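One contact in two related proteins. Structure 1 is Dye-decolorizing peroxidase tfu_3078 from Thermobifida fusca, which uses hydrogen peroxide and a bound heme b to oxidise many compounds, especially anthraquinone dyes, although its physiological substrate is unknown: PDB 5FW4 (chain A, 1.80 Å), residues Gly219-Ala224 and Arg355-Asp360. Structure 2 is Dye type peroxidase A from Streptomyces lividans: PDB 6GZW (chain B, 1.41 Å), residues Gly161-Pro166 and Arg302-His307. Structure 2 is superposed on structure 1 by the backbone atoms of these residues (RMSD 0.49 Å); each is numbered along its deposited sequence.

Structure 1 (5FW4); sequences GFRRTA and RGYSYD.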
loop_
_atom_site.group_PDB
_atom_site.type_symbol
_atom_site.label_atom_id
_atom_site.label_comp_id
_atom_site.label_asym_id
_atom_site.label_seq_id
_atom_site.Cartn_x
_atom_site.Cartn_y
_atom_site.Cartn_z
ATOM N N GLY A 219 2.721 4.212 3.760
ATOM C CA GLY A 219 1.888 3.860 4.943
ATOM C C GLY A 219 0.446 4.280 4.753
ATOM O O GLY A 219 0.065 4.943 3.767
ATOM N N PHE A 220 -0.409 3.867 5.668
ATOM C CA PHE A 220 -1.822 4.104 5.548
ATOM C C PHE A 220 -2.427 4.194 6.905
ATOM O O PHE A 220 -1.820 3.685 7.854
ATOM C CB PHE A 220 -2.549 3.006 4.738
ATOM C CG PHE A 220 -2.377 1.604 5.260
ATOM C CD1 PHE A 220 -3.250 1.114 6.271
ATOM C CD2 PHE A 220 -1.313 0.812 4.862
ATOM C CE1 PHE A 220 -3.085 -0.191 6.725
ATOM C CE2 PHE A 220 -1.143 -0.469 5.308
ATOM C CZ PHE A 220 -2.019 -0.965 6.322
ATOM N N ARG A 221 -3.585 4.847 6.970
ATOM C CA ARG A 221 -4.484 4.727 8.113
ATOM C C ARG A 221 -5.845 4.346 7.539
ATOM O O ARG A 221 -5.993 4.235 6.287
ATOM C CB ARG A 221 -4.583 6.042 8.826
ATOM C CG ARG A 221 -3.305 6.634 9.368
ATOM C CD ARG A 221 -3.536 8.090 9.769
ATOM N NE ARG A 221 -2.421 8.616 10.577
ATOM C CZ ARG A 221 -2.455 9.675 11.390
ATOM N NH1 ARG A 221 -3.530 10.416 11.505
ATOM N NH2 ARG A 221 -1.357 10.026 12.048
ATOM N N ARG A 222 -6.847 4.111 8.407
ATOM C CA ARG A 222 -8.244 3.982 7.956
ATOM C C ARG A 222 -8.584 5.154 7.006
ATOM O O ARG A 222 -8.251 6.291 7.304
ATOM C CB ARG A 222 -9.268 4.056 9.124
ATOM C CG ARG A 222 -9.150 5.310 10.041
ATOM C CD ARG A 222 -10.303 6.305 9.947
ATOM N NE ARG A 222 -9.916 7.606 9.344
ATOM C CZ ARG A 222 -10.015 8.790 9.929
ATOM N NH1 ARG A 222 -10.526 8.918 11.168
ATOM N NH2 ARG A 222 -9.638 9.878 9.246
ATOM N N THR A 223 -9.353 4.870 5.964
ATOM C CA THR A 223 -9.905 5.942 5.120
ATOM C C THR A 223 -11.054 6.630 5.840
ATOM O O THR A 223 -11.749 6.017 6.684
ATOM C CB THR A 223 -10.348 5.468 3.697
ATOM O OG1 THR A 223 -11.428 4.512 3.782
ATOM C CG2 THR A 223 -9.217 4.872 2.956
ATOM N N ALA A 224 -11.216 7.927 5.592
ATOM C CA ALA A 224 -12.352 8.632 6.171
ATOM C C ALA A 224 -13.640 7.997 5.637
ATOM O O ALA A 224 -14.591 7.859 6.379
ATOM C CB ALA A 224 -12.291 10.137 5.896
ATOM N N ARG A 355 2.645 11.748 14.219
ATOM C CA ARG A 355 1.796 11.678 13.050
ATOM C C ARG A 355 2.274 10.534 12.148
ATOM O O ARG A 355 2.826 10.723 11.008
ATOM C CB ARG A 355 1.862 13.025 12.321
ATOM C CG ARG A 355 0.921 13.196 11.158
ATOM C CD ARG A 355 1.105 14.598 10.580
ATOM N NE ARG A 355 0.243 14.863 9.432
ATOM C CZ ARG A 355 0.485 14.491 8.162
ATOM N NH1 ARG A 355 1.540 13.743 7.822
ATOM N NH2 ARG A 355 -0.379 14.819 7.212
ATOM N N GLY A 356 2.023 9.338 12.635
ATOM C CA GLY A 356 2.503 8.131 12.044
ATOM C C GLY A 356 1.436 7.383 11.270
ATOM O O GLY A 356 0.250 7.656 11.417
ATOM N N TYR A 357 1.913 6.410 10.476
ATOM C CA TYR A 357 1.121 5.600 9.570
ATOM C C TYR A 357 1.474 4.125 9.758
ATOM O O TYR A 357 2.651 3.762 9.968
ATOM C CB TYR A 357 1.389 6.047 8.096
ATOM C CG TYR A 357 0.720 7.362 7.778
ATOM C CD1 TYR A 357 1.261 8.567 8.219
ATOM C CD2 TYR A 357 -0.516 7.400 7.140
ATOM C CE1 TYR A 357 0.615 9.785 7.985
ATOM C CE2 TYR A 357 -1.164 8.593 6.915
ATOM C CZ TYR A 357 -0.597 9.790 7.334
ATOM O OH TYR A 357 -1.265 10.962 7.145
ATOM N N SER A 358 0.496 3.257 9.575
ATOM C CA SER A 358 0.767 1.856 9.433
ATOM C C SER A 358 1.376 1.515 8.127
ATOM O O SER A 358 1.181 2.269 7.166
ATOM C CB SER A 358 -0.523 1.051 9.567
ATOM O OG SER A 358 -1.003 1.196 10.895
ATOM N N TYR A 359 2.113 0.416 8.111
ATOM C CA TYR A 359 2.680 -0.178 6.892
ATOM C C TYR A 359 2.500 -1.648 6.914
ATOM O O TYR A 359 2.499 -2.305 8.024
ATOM C CB TYR A 359 4.154 0.189 6.675
ATOM C CG TYR A 359 5.196 -0.443 7.563
ATOM C CD1 TYR A 359 5.792 -1.636 7.226
ATOM C CD2 TYR A 359 5.618 0.189 8.723
ATOM C CE1 TYR A 359 6.801 -2.185 7.990
ATOM C CE2 TYR A 359 6.601 -0.350 9.531
ATOM C CZ TYR A 359 7.178 -1.558 9.185
ATOM O OH TYR A 359 8.155 -2.129 9.982
ATOM N N ASP A 360 2.245 -2.168 5.731
ATOM C CA ASP A 360 2.078 -3.581 5.448
ATOM C C ASP A 360 2.856 -3.906 4.205
ATOM O O ASP A 360 2.506 -3.482 3.070
ATOM C CB ASP A 360 0.605 -3.931 5.319
ATOM C CG ASP A 360 0.342 -5.456 5.190
ATOM O OD1 ASP A 360 1.260 -6.233 4.804
ATOM O OD2 ASP A 360 -0.828 -5.867 5.396
#
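Arg221 lies across one face of the Tyr357 ring, with NE over the ring centre. Its CZ is 4.7 Å from the ring centroid, a cation-pi contact with the two planes 31° apart. The edge of the guanidinium serves Gly356: NE (3.0 Å) and NH2 (2.9 Å) both donate to Gly356 O, nearly within the guanidinium plane. The side chain, extended from CG to NE, is long enough for both tasks. Tyr357 OH is bonded to Pro79 O, a hydroxyl thus satisfied though buried. Ser358 CB lies against the Phe220 ring, 4.0 Å from CE1, while Asp360 CB packs 3.9 Å from CE2. The Asp360 carboxylate forms a salt bridge with Arg369 and a hydrogen bond with Thr197 of the second subunit. Glycine suits position 219, since a side chain would run into Tyr357 CB. The contact joins strands 211-220 and 353-363, outer strands of the two antiparallel sheets of this DyP-type fold, through one antiparallel hydrogen-bonded pair, Phe220 with Ser358. Gly356 lies near Asp242, the probable proton acceptor.

Structure 1 against structure 2
The link from the side chain of Arg221(A) to Gly356(A) O is kept in changed form. Two nitrogens, NE and NH2, bond to that oxygen, whereas Asn163(B) gives Pro303(B) O one bond, from ND2. The CG atoms of Arg221(A) and Asn163(B) stand 0.6 Å apart; CD and the guanidinium have no counterpart in Asn163(B). The charged group is thus absent, with the approach of Arg221(A) NH2 to Arg355(A) C, but the side chain still touches the ring: Arg221(A) CG to Tyr357(A) CD2 is 3.7 Å, Asn163(B) CG to Phe304(B) CD2 4.3 Å. In return, Asn163(B) OD1 comes 3.9 Å from Ser305(B) N, and a water is modelled between OD1 and Ser305(B) OG. The backbone bond Phe220(A) N to Ser358(A) O recurs as Phe162(B) N to Ser305(B) O.

In the packing, the CG atoms of Tyr357(A) and Phe304(B) are 0.8 Å apart after superposition, but CZ and the CE atoms have no matching places. Tyr357(A) CD2 stands 2.4 Å apart from the place of Asn163(B) ND2, so the shift probably makes room for the amide. The hydroxyl that Tyr357(A) gives to Pro79(A) is absent from Phe304(B). Pro303(B) adds a ring where Gly356(A) has none. At Ala224(A) and Pro166(B), psi is -37° against 139°, so the chain leaves differently and the carbonyl O atoms stand 1.7 Å apart. Ser358(A) and Ser305(B) keep their place, and Asp360(A) CB and His307(B) CB both still touch CE2 of Phe220(A) and Phe162(B); beyond, the imidazole extends further with CE1 and NE2, replacing a carboxylate paired with Arg369(A).

Structure 2 (6GZW); sequences GFNRSP and RPFSYH.
The amide of Asn163 crosses the Phe304 side chain at about a right angle, its plane 23° from that of the ring. ND2 makes the approach, 3.3 Å from Phe304 CD2. The same nitrogen donates to Pro303 O (3.0 Å) in a nearly straight bond, 166° at the hydrogen, meeting a lone pair in the carbonyl plane. ND2 also bonds to Gln27 O, which helps fix the amide's rotation. OD1 takes a hydrogen bond from a water, 2.8 Å away, that also bonds Ser305 OG, so asparagine offers a donor and an acceptor on one short arm. Phe304, purely hydrocarbon, fits a buried place beside strand 126-132, where it touches Gln129. Ser305 CB lies against the Phe162 ring, 3.9 Å from CE1, while His307 CB packs 4.1 Å from CE2. The His307 imidazole hydrogen-bonds through NE2 to Gln158 of the second subunit, and its ring meets Phe139 of that subunit edge-to-face. Glycine suits position 161, since a side chain would run into Phe304 CB. Phe162 and Ser305 form one antiparallel hydrogen-bonded pair.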
loop_
_atom_site.group_PDB
_atom_site.type_symbol
_atom_site.label_atom_id
_atom_site.label_comp_id
_atom_site.label_asym_id
_atom_site.label_seq_id
_atom_site.Cartn_x
_atom_site.Cartn_y
_atom_site.Cartn_z
ATOM N N GLY B 161 2.771 3.916 3.489
ATOM C CA GLY B 161 1.955 3.732 4.675
ATOM C C GLY B 161 0.475 3.950 4.417
ATOM O O GLY B 161 0.062 4.392 3.342
ATOM N N PHE B 162 -0.318 3.589 5.414
ATOM C CA PHE B 162 -1.740 3.729 5.367
ATOM C C PHE B 162 -2.322 3.938 6.766
ATOM O O PHE B 162 -1.705 3.603 7.802
ATOM C CB PHE B 162 -2.406 2.536 4.693
ATOM C CG PHE B 162 -2.054 1.213 5.314
ATOM C CD1 PHE B 162 -2.744 0.747 6.413
ATOM C CD2 PHE B 162 -0.989 0.440 4.811
ATOM C CE1 PHE B 162 -2.425 -0.458 6.993
ATOM C CE2 PHE B 162 -0.665 -0.787 5.397
ATOM C CZ PHE B 162 -1.377 -1.221 6.509
ATOM N N ASN B 163 -3.543 4.469 6.757
ATOM C CA ASN B 163 -4.347 4.627 7.968
ATOM C C ASN B 163 -5.809 4.376 7.601
ATOM O O ASN B 163 -6.172 4.125 6.423
ATOM C CB ASN B 163 -4.200 6.047 8.550
ATOM C CG ASN B 163 -2.887 6.291 9.260
ATOM O OD1 ASN B 163 -2.518 5.555 10.180
ATOM N ND2 ASN B 163 -2.166 7.343 8.842
ATOM N N ARG B 164 -6.660 4.447 8.613
ATOM C CA ARG B 164 -8.087 4.458 8.416
ATOM C C ARG B 164 -8.537 5.518 7.385
ATOM O O ARG B 164 -8.000 6.628 7.350
ATOM C CB ARG B 164 -8.763 4.730 9.776
ATOM C CG ARG B 164 -10.265 4.876 9.705
ATOM C CD ARG B 164 -10.830 5.100 11.096
ATOM N NE ARG B 164 -10.642 3.944 11.966
ATOM C CZ ARG B 164 -10.688 3.972 13.291
ATOM N NH1 ARG B 164 -10.974 5.105 13.912
ATOM N NH2 ARG B 164 -10.459 2.860 13.991
ATOM N N SER B 165 -9.474 5.136 6.503
ATOM C CA SER B 165 -10.163 6.072 5.566
ATOM C C SER B 165 -11.188 6.946 6.304
ATOM O O SER B 165 -11.824 6.510 7.282
ATOM C CB SER B 165 -10.882 5.308 4.427
ATOM O OG SER B 165 -11.557 6.124 3.459
ATOM N N PRO B 166 -11.381 8.176 5.827
ATOM C CA PRO B 166 -12.581 8.931 6.229
ATOM C C PRO B 166 -13.835 8.129 5.943
ATOM O O PRO B 166 -13.894 7.431 4.928
ATOM C CB PRO B 166 -12.516 10.170 5.316
ATOM C CG PRO B 166 -11.058 10.352 5.057
ATOM C CD PRO B 166 -10.625 8.924 4.810
ATOM N N ARG B 302 2.248 11.410 14.624
ATOM C CA ARG B 302 1.392 11.502 13.458
ATOM C C ARG B 302 1.872 10.445 12.448
ATOM O O ARG B 302 2.511 10.764 11.445
ATOM C CB ARG B 302 1.444 12.921 12.875
ATOM C CG ARG B 302 0.442 13.238 11.807
ATOM C CD ARG B 302 0.573 14.651 11.248
ATOM N NE ARG B 302 -0.353 14.799 10.148
ATOM C CZ ARG B 302 -0.131 14.398 8.903
ATOM N NH1 ARG B 302 1.021 13.824 8.550
ATOM N NH2 ARG B 302 -1.084 14.582 7.999
ATOM N N PRO B 303 1.547 9.166 12.730
ATOM C CA PRO B 303 2.114 8.012 12.025
ATOM C C PRO B 303 1.321 7.563 10.816
ATOM O O PRO B 303 0.208 8.043 10.581
ATOM C CB PRO B 303 2.029 6.909 13.108
ATOM C CG PRO B 303 0.733 7.223 13.793
ATOM C CD PRO B 303 0.759 8.727 13.911
ATOM N N PHE B 304 1.896 6.607 10.122
ATOM C CA PHE B 304 1.175 5.736 9.223
ATOM C C PHE B 304 1.495 4.295 9.595
ATOM O O PHE B 304 2.607 4.000 10.052
ATOM C CB PHE B 304 1.609 5.969 7.775
ATOM C CG PHE B 304 1.364 7.365 7.270
ATOM C CD1 PHE B 304 2.315 8.346 7.457
ATOM C CD2 PHE B 304 0.201 7.687 6.588
ATOM C CE1 PHE B 304 2.107 9.627 6.997
ATOM C CE2 PHE B 304 -0.002 8.971 6.091
ATOM C CZ PHE B 304 0.952 9.941 6.325
ATOM N N SER B 305 0.555 3.388 9.351
ATOM C CA SER B 305 0.844 1.959 9.496
ATOM C C SER B 305 1.438 1.450 8.160
ATOM O O SER B 305 1.325 2.127 7.133
ATOM C CB SER B 305 -0.419 1.178 9.890
ATOM O OG SER B 305 -0.845 1.554 11.198
ATOM N N TYR B 306 2.181 0.341 8.207
ATOM C CA TYR B 306 2.735 -0.269 6.991
ATOM C C TYR B 306 2.605 -1.762 6.993
ATOM O O TYR B 306 2.532 -2.426 8.050
ATOM C CB TYR B 306 4.187 0.167 6.734
ATOM C CG TYR B 306 5.259 -0.468 7.634
ATOM C CD1 TYR B 306 5.905 -1.651 7.282
ATOM C CD2 TYR B 306 5.640 0.131 8.825
ATOM C CE1 TYR B 306 6.888 -2.228 8.088
ATOM C CE2 TYR B 306 6.636 -0.442 9.638
ATOM C CZ TYR B 306 7.273 -1.588 9.260
ATOM O OH TYR B 306 8.260 -2.138 10.060
ATOM N N HIS B 307 2.532 -2.279 5.789
ATOM C CA HIS B 307 2.618 -3.695 5.507
ATOM C C HIS B 307 3.180 -3.884 4.110
ATOM O O HIS B 307 2.544 -3.478 3.148
ATOM C CB HIS B 307 1.275 -4.341 5.586
ATOM C CG HIS B 307 1.306 -5.749 5.101
ATOM N ND1 HIS B 307 1.986 -6.743 5.772
ATOM C CD2 HIS B 307 0.819 -6.313 3.968
ATOM C CE1 HIS B 307 1.887 -7.866 5.086
ATOM N NE2 HIS B 307 1.187 -7.632 3.991
HETATM O O HOH W 1 -3.147 3.026 11.059
#